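Local atomic coordinates of H127A/Y244A mutant of alginate lyase AlyC3 in complex with dimannuronate (Psychromonas sp., PDB entry 7C8F), a protein that is an alginate lyase of family PL7 that cleaves alginate, here a double mutant holding a dimannuronate in its substrate cleft. Residues T25-Q30 and V80-N85; V162-V167 and I228-H233. One frame throughout, in Å; residues are numbered along the deposited sequence.

Contact 1. Residues T25-Q30 and V80-N85; sequences TESELQ and VRVHKN. With MLI (malonate ion), chain F.
Glu28 meets the imidazole of His83 at about a right angle: His83 NE2 donates a hydrogen bond to Glu28 OE1 at 2.7 Å, in the plane of the ring but on the anti side of the carboxylate. Glu28 CG lies between the backbone N and the carbonyl carbon (chi1 63°), which puts it 3.4 Å from His83 NE2, and the carboxylate plane stands 88° to the imidazole. OE2 accepts from Gln30 NE2 at 3.0 Å; held at both oxygens, the carboxylate is limited in its rotation. That amide nitrogen also donates to a malonate ion, probably from the crystallisation liquor and bound by Lys128 and Tyr43 too, whose O8 takes a bond from Arg81 NE at 2.8 Å. The guanidinium faces this malonate carboxylate edge-on, in plane, with NH1 on O9; NH1 and NH2 together grip Asn85 OD1, and NH2 also reaches the Val82 carbonyl. A flat group with five N-H donors suits so many acceptors, and Tyr237 adds a cation-pi contact. An alanine in place of Arg81 would probably leave malonate O9 and Asn85 OD1 without these donors, Asn85 keeping its amide-nitrogen bond to Asn132.

The antiparallel strands position these groups: Arg81 N donates to Glu28 O at 2.9 Å and Glu28 N to Arg81 O at 3.0 Å, while His83 N to Glu26 O (2.8 Å, 173°) fixes the backbone at His83. On the other sheet face, small Ser27 fits beside Val80 and turns OG to the Val23 carbonyl. A water joins His83 ND1 to Thr25 O. Facing histidine and amide, with arginine nearby, Glu28 is probably stabilised as a carboxylate.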
# COMPACT_ATOMS: atom_id res chain seq x y z
N THR B 25 -28.92 8.27 -4.63
CA THR B 25 -28.28 9.58 -4.67
C THR B 25 -26.81 9.54 -4.31
O THR B 25 -26.08 10.40 -4.63
CB THR B 25 -28.95 10.61 -3.73
OG1 THR B 25 -28.91 10.18 -2.38
CG2 THR B 25 -30.37 10.86 -4.14
N GLU B 26 -26.42 8.48 -3.66
CA GLU B 26 -25.05 8.28 -3.24
C GLU B 26 -24.22 7.46 -4.22
O GLU B 26 -23.09 7.17 -3.97
CB GLU B 26 -25.05 7.55 -1.89
CG GLU B 26 -25.56 8.37 -0.70
CD GLU B 26 -24.58 9.42 -0.27
OE1 GLU B 26 -23.43 9.10 -0.09
OE2 GLU B 26 -24.96 10.57 -0.11
N SER B 27 -24.82 7.11 -5.33
CA SER B 27 -24.21 6.23 -6.29
C SER B 27 -24.34 6.60 -7.75
O SER B 27 -24.94 7.56 -8.10
CB SER B 27 -24.86 4.84 -6.17
OG SER B 27 -24.94 4.37 -4.87
N GLU B 28 -23.74 5.76 -8.58
CA GLU B 28 -23.88 5.80 -10.02
C GLU B 28 -24.22 4.39 -10.49
O GLU B 28 -24.07 3.50 -9.74
CB GLU B 28 -22.65 6.35 -10.75
CG GLU B 28 -21.39 5.54 -10.60
CD GLU B 28 -20.21 6.24 -11.23
OE1 GLU B 28 -20.04 7.42 -10.98
OE2 GLU B 28 -19.50 5.58 -11.96
N LEU B 29 -24.69 4.25 -11.71
CA LEU B 29 -25.01 2.95 -12.30
C LEU B 29 -23.91 2.58 -13.28
O LEU B 29 -23.57 3.38 -14.16
CB LEU B 29 -26.35 2.99 -13.03
CG LEU B 29 -26.79 1.67 -13.65
CD1 LEU B 29 -27.09 0.61 -12.58
CD2 LEU B 29 -28.00 1.88 -14.56
N GLN B 30 -23.32 1.40 -13.10
CA GLN B 30 -22.28 0.88 -13.98
C GLN B 30 -22.85 -0.39 -14.59
O GLN B 30 -23.04 -1.39 -13.90
CB GLN B 30 -20.99 0.61 -13.20
CG GLN B 30 -20.47 1.86 -12.47
CD GLN B 30 -19.11 1.69 -11.81
OE1 GLN B 30 -18.63 0.57 -11.60
NE2 GLN B 30 -18.49 2.82 -11.47
N VAL B 80 -25.06 -0.88 -8.97
CA VAL B 80 -24.98 0.44 -8.36
C VAL B 80 -23.65 0.53 -7.62
O VAL B 80 -23.30 -0.36 -6.83
CB VAL B 80 -26.17 0.66 -7.41
CG1 VAL B 80 -25.90 1.81 -6.47
CG2 VAL B 80 -27.46 0.92 -8.21
N ARG B 81 -22.90 1.61 -7.87
CA ARG B 81 -21.57 1.83 -7.32
C ARG B 81 -21.66 3.04 -6.40
O ARG B 81 -21.86 4.16 -6.88
CB ARG B 81 -20.54 2.03 -8.45
CG ARG B 81 -19.07 2.09 -8.01
CD ARG B 81 -18.62 3.49 -7.58
NE ARG B 81 -17.17 3.64 -7.71
CZ ARG B 81 -16.35 4.12 -6.78
NH1 ARG B 81 -15.04 4.22 -7.04
NH2 ARG B 81 -16.81 4.56 -5.61
N VAL B 82 -21.56 2.81 -5.10
CA VAL B 82 -21.64 3.89 -4.13
C VAL B 82 -20.38 4.75 -4.25
O VAL B 82 -19.26 4.23 -4.27
CB VAL B 82 -21.83 3.34 -2.71
CG1 VAL B 82 -21.96 4.47 -1.70
CG2 VAL B 82 -23.08 2.43 -2.65
N HIS B 83 -20.56 6.07 -4.35
CA HIS B 83 -19.47 6.95 -4.77
C HIS B 83 -18.34 7.08 -3.75
O HIS B 83 -17.19 7.32 -4.14
CB HIS B 83 -20.02 8.33 -5.10
CG HIS B 83 -20.58 8.41 -6.48
ND1 HIS B 83 -21.78 9.02 -6.77
CD2 HIS B 83 -20.09 7.97 -7.66
CE1 HIS B 83 -22.00 8.96 -8.07
NE2 HIS B 83 -20.99 8.33 -8.64
N LYS B 84 -18.64 6.98 -2.46
CA LYS B 84 -17.60 7.22 -1.45
C LYS B 84 -16.47 6.20 -1.55
O LYS B 84 -16.69 4.99 -1.46
CB LYS B 84 -18.23 7.16 -0.06
CG LYS B 84 -17.23 7.35 1.08
CD LYS B 84 -16.76 8.80 1.15
CE LYS B 84 -15.72 8.97 2.26
NZ LYS B 84 -15.26 10.40 2.36
N ASN B 85 -15.24 6.69 -1.70
CA ASN B 85 -14.05 5.84 -1.58
C ASN B 85 -13.53 6.04 -0.16
O ASN B 85 -12.87 7.03 0.15
CB ASN B 85 -12.98 6.20 -2.60
CG ASN B 85 -13.47 6.07 -4.03
OD1 ASN B 85 -14.11 5.09 -4.41
ND2 ASN B 85 -13.17 7.09 -4.84
C1 MLI F . -14.18 2.05 -11.43
C2 MLI F . -14.84 2.43 -12.72
C3 MLI F . -14.77 2.80 -10.27
O6 MLI F . -15.35 1.55 -13.39
O7 MLI F . -14.87 3.58 -13.10
O8 MLI F . -15.96 2.71 -10.07
O9 MLI F . -14.01 3.43 -9.63
O HOH W 1 -23.37 10.59 -5.24
O HOH W 2 -21.42 7.99 -1.81

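Contact 2. Residues V162-V167 and I228-H233; sequences VKNNAV and IDYWRH
Tyr230 OH donates to the backbone oxygen of Lys163 at 2.6 Å, in the carbonyl plane and on a lone pair, and His226 NE2 is a further partner of the hydroxyl. Tyr230 CG lies between its own backbone N and carbonyl carbon (chi1 58°), turned toward segment 162-167, and the ring lies against the backbone of the turn that follows Lys163. The peptide between Asn164 and Asn165 lies over one face, with Asn164 C 3.5 Å above the plane, while Ile228 C lies over the opposite face. A tyrosine suits this place because its flat ring fits against a peptide and its hydroxyl satisfies a carbonyl at the end of a strand.

The turn is braced from within. Asn165 OD1 accepts from Val167 N at 3.1 Å, making an Asx turn, and also from Lys163 NZ, whose ammonium reaches Val167 O as well. Next to it, Trp231 brings its six-membered ring to Lys163 CG, 3.7 Å from CZ3, and sets its edge near Asn165 O, a buried oxygen that has no hydrogen-bond partner in the model. Ala166 points its methyl at the edge of His233, CB to CE1 3.5 Å; a small residue suits such a close approach, and a water links Ala166 O to His233 NE2.

The contact joins the end of strand 157-163 to the 3-10 segment between strand 221-227, outermost within this chain in the seven-stranded sheet, and strand 235-240, which shares the other sheet with 157-163. Beyond it lies the second subunit, where His233 stacks on His233 of that chain and Arg232 pairs with its Asp89.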
# COMPACT_ATOMS: atom_id res chain seq x y z
N VAL B 162 -13.16 -13.46 0.47
CA VAL B 162 -12.43 -12.34 1.06
C VAL B 162 -10.98 -12.41 0.64
O VAL B 162 -10.28 -13.38 0.94
CB VAL B 162 -12.58 -12.33 2.59
CG1 VAL B 162 -11.79 -11.17 3.20
CG2 VAL B 162 -14.06 -12.23 2.97
N LYS B 163 -10.51 -11.36 -0.05
CA LYS B 163 -9.10 -11.25 -0.36
C LYS B 163 -8.35 -10.96 0.93
O LYS B 163 -8.71 -10.02 1.66
CB LYS B 163 -8.94 -10.11 -1.37
CG LYS B 163 -7.53 -9.62 -1.66
CD LYS B 163 -6.65 -10.65 -2.38
CE LYS B 163 -5.42 -9.91 -2.95
NZ LYS B 163 -4.35 -10.80 -3.48
N ASN B 164 -7.35 -11.79 1.25
CA ASN B 164 -6.74 -11.83 2.58
C ASN B 164 -5.32 -11.26 2.62
O ASN B 164 -4.58 -11.53 3.57
CB ASN B 164 -6.74 -13.27 3.11
CG ASN B 164 -6.74 -13.33 4.63
OD1 ASN B 164 -7.20 -12.42 5.30
ND2 ASN B 164 -6.21 -14.42 5.17
N ASN B 165 -4.92 -10.51 1.60
CA ASN B 165 -3.71 -9.69 1.63
C ASN B 165 -3.94 -8.57 0.62
O ASN B 165 -5.00 -8.48 0.01
CB ASN B 165 -2.45 -10.54 1.37
CG ASN B 165 -2.48 -11.26 0.02
OD1 ASN B 165 -2.95 -10.72 -0.98
ND2 ASN B 165 -1.94 -12.48 -0.01
N ALA B 166 -2.93 -7.70 0.46
CA ALA B 166 -3.05 -6.58 -0.47
C ALA B 166 -2.15 -6.75 -1.69
O ALA B 166 -1.71 -5.77 -2.30
CB ALA B 166 -2.79 -5.25 0.24
N VAL B 167 -1.87 -8.02 -2.07
CA VAL B 167 -0.90 -8.32 -3.10
C VAL B 167 -1.58 -8.41 -4.46
O VAL B 167 -2.67 -8.99 -4.59
CB VAL B 167 -0.18 -9.64 -2.76
CG1 VAL B 167 0.86 -10.02 -3.86
CG2 VAL B 167 0.46 -9.54 -1.40
N ILE B 228 -8.82 -6.68 8.73
CA ILE B 228 -8.34 -6.24 7.42
C ILE B 228 -7.24 -5.19 7.55
O ILE B 228 -7.11 -4.30 6.70
CB ILE B 228 -9.50 -5.73 6.53
CG1 ILE B 228 -10.31 -4.63 7.23
CG2 ILE B 228 -10.41 -6.89 6.16
CD1 ILE B 228 -11.24 -3.86 6.30
N ASP B 229 -6.45 -5.28 8.59
CA ASP B 229 -5.32 -4.36 8.79
C ASP B 229 -4.46 -4.29 7.50
O ASP B 229 -3.98 -3.27 7.15
CB ASP B 229 -4.49 -4.88 9.97
CG ASP B 229 -3.46 -3.91 10.54
OD1 ASP B 229 -3.45 -2.77 10.26
OD2 ASP B 229 -2.71 -4.39 11.34
N TYR B 230 -4.30 -5.42 6.86
CA TYR B 230 -3.50 -5.51 5.64
C TYR B 230 -3.96 -4.64 4.47
O TYR B 230 -3.20 -4.39 3.60
CB TYR B 230 -3.41 -6.97 5.16
CG TYR B 230 -4.75 -7.63 4.88
CD1 TYR B 230 -5.36 -7.48 3.66
CD2 TYR B 230 -5.38 -8.38 5.83
CE1 TYR B 230 -6.58 -8.03 3.42
CE2 TYR B 230 -6.58 -8.96 5.60
CZ TYR B 230 -7.18 -8.76 4.41
OH TYR B 230 -8.37 -9.36 4.19
N TRP B 231 -5.21 -4.22 4.50
CA TRP B 231 -5.84 -3.43 3.47
C TRP B 231 -5.90 -1.94 3.78
O TRP B 231 -6.45 -1.20 3.06
CB TRP B 231 -7.27 -3.92 3.35
CG TRP B 231 -8.03 -3.69 2.08
CD1 TRP B 231 -9.00 -2.80 1.88
CD2 TRP B 231 -7.92 -4.44 0.89
NE1 TRP B 231 -9.51 -2.91 0.62
CE2 TRP B 231 -8.86 -3.92 -0.01
CE3 TRP B 231 -7.12 -5.50 0.49
CZ2 TRP B 231 -9.00 -4.44 -1.28
CZ3 TRP B 231 -7.27 -5.99 -0.76
CH2 TRP B 231 -8.21 -5.47 -1.62
N ARG B 232 -5.31 -1.56 4.88
CA ARG B 232 -5.41 -0.20 5.40
C ARG B 232 -5.14 0.97 4.49
O ARG B 232 -5.79 1.99 4.63
CB ARG B 232 -4.62 -0.06 6.71
CG ARG B 232 -3.12 -0.20 6.59
CD ARG B 232 -2.46 -0.36 7.95
NE ARG B 232 -1.01 -0.52 7.92
CZ ARG B 232 -0.40 -1.68 7.80
NH1 ARG B 232 -1.08 -2.78 7.63
NH2 ARG B 232 0.89 -1.76 7.83
N HIS B 233 -4.20 0.77 3.58
CA HIS B 233 -3.84 1.84 2.65
C HIS B 233 -4.80 2.00 1.48
O HIS B 233 -4.66 2.97 0.72
CB HIS B 233 -2.44 1.58 2.09
CG HIS B 233 -2.29 0.22 1.46
ND1 HIS B 233 -2.58 -0.94 2.15
CD2 HIS B 233 -1.90 -0.16 0.22
CE1 HIS B 233 -2.35 -1.98 1.37
NE2 HIS B 233 -1.92 -1.54 0.20
O HOH W 3 -1.16 -3.05 -2.12

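How the contacts relate
Contact 1 comes first along the chain and is complete before contact 2 begins; their centres are 22 Å apart and their nearest atoms about 9 Å, so they do not touch. Both reach the same large antiparallel sheet. Contact 1 pairs strands 27-31 and 77-82 within it, whereas contact 2 ties the end of strand 157-163 to the connection that enters strand 235-240, itself a partner of 77-82. The family belongs to the concanavalin-like clan, consistent with a curved sheet cradling the sugar chain: the side chains of Gln30 and Lys163 lie about 8 Å and 6 Å from a bound mannuronate unit. Contact 2 also borders the second subunit; contact 1 does not.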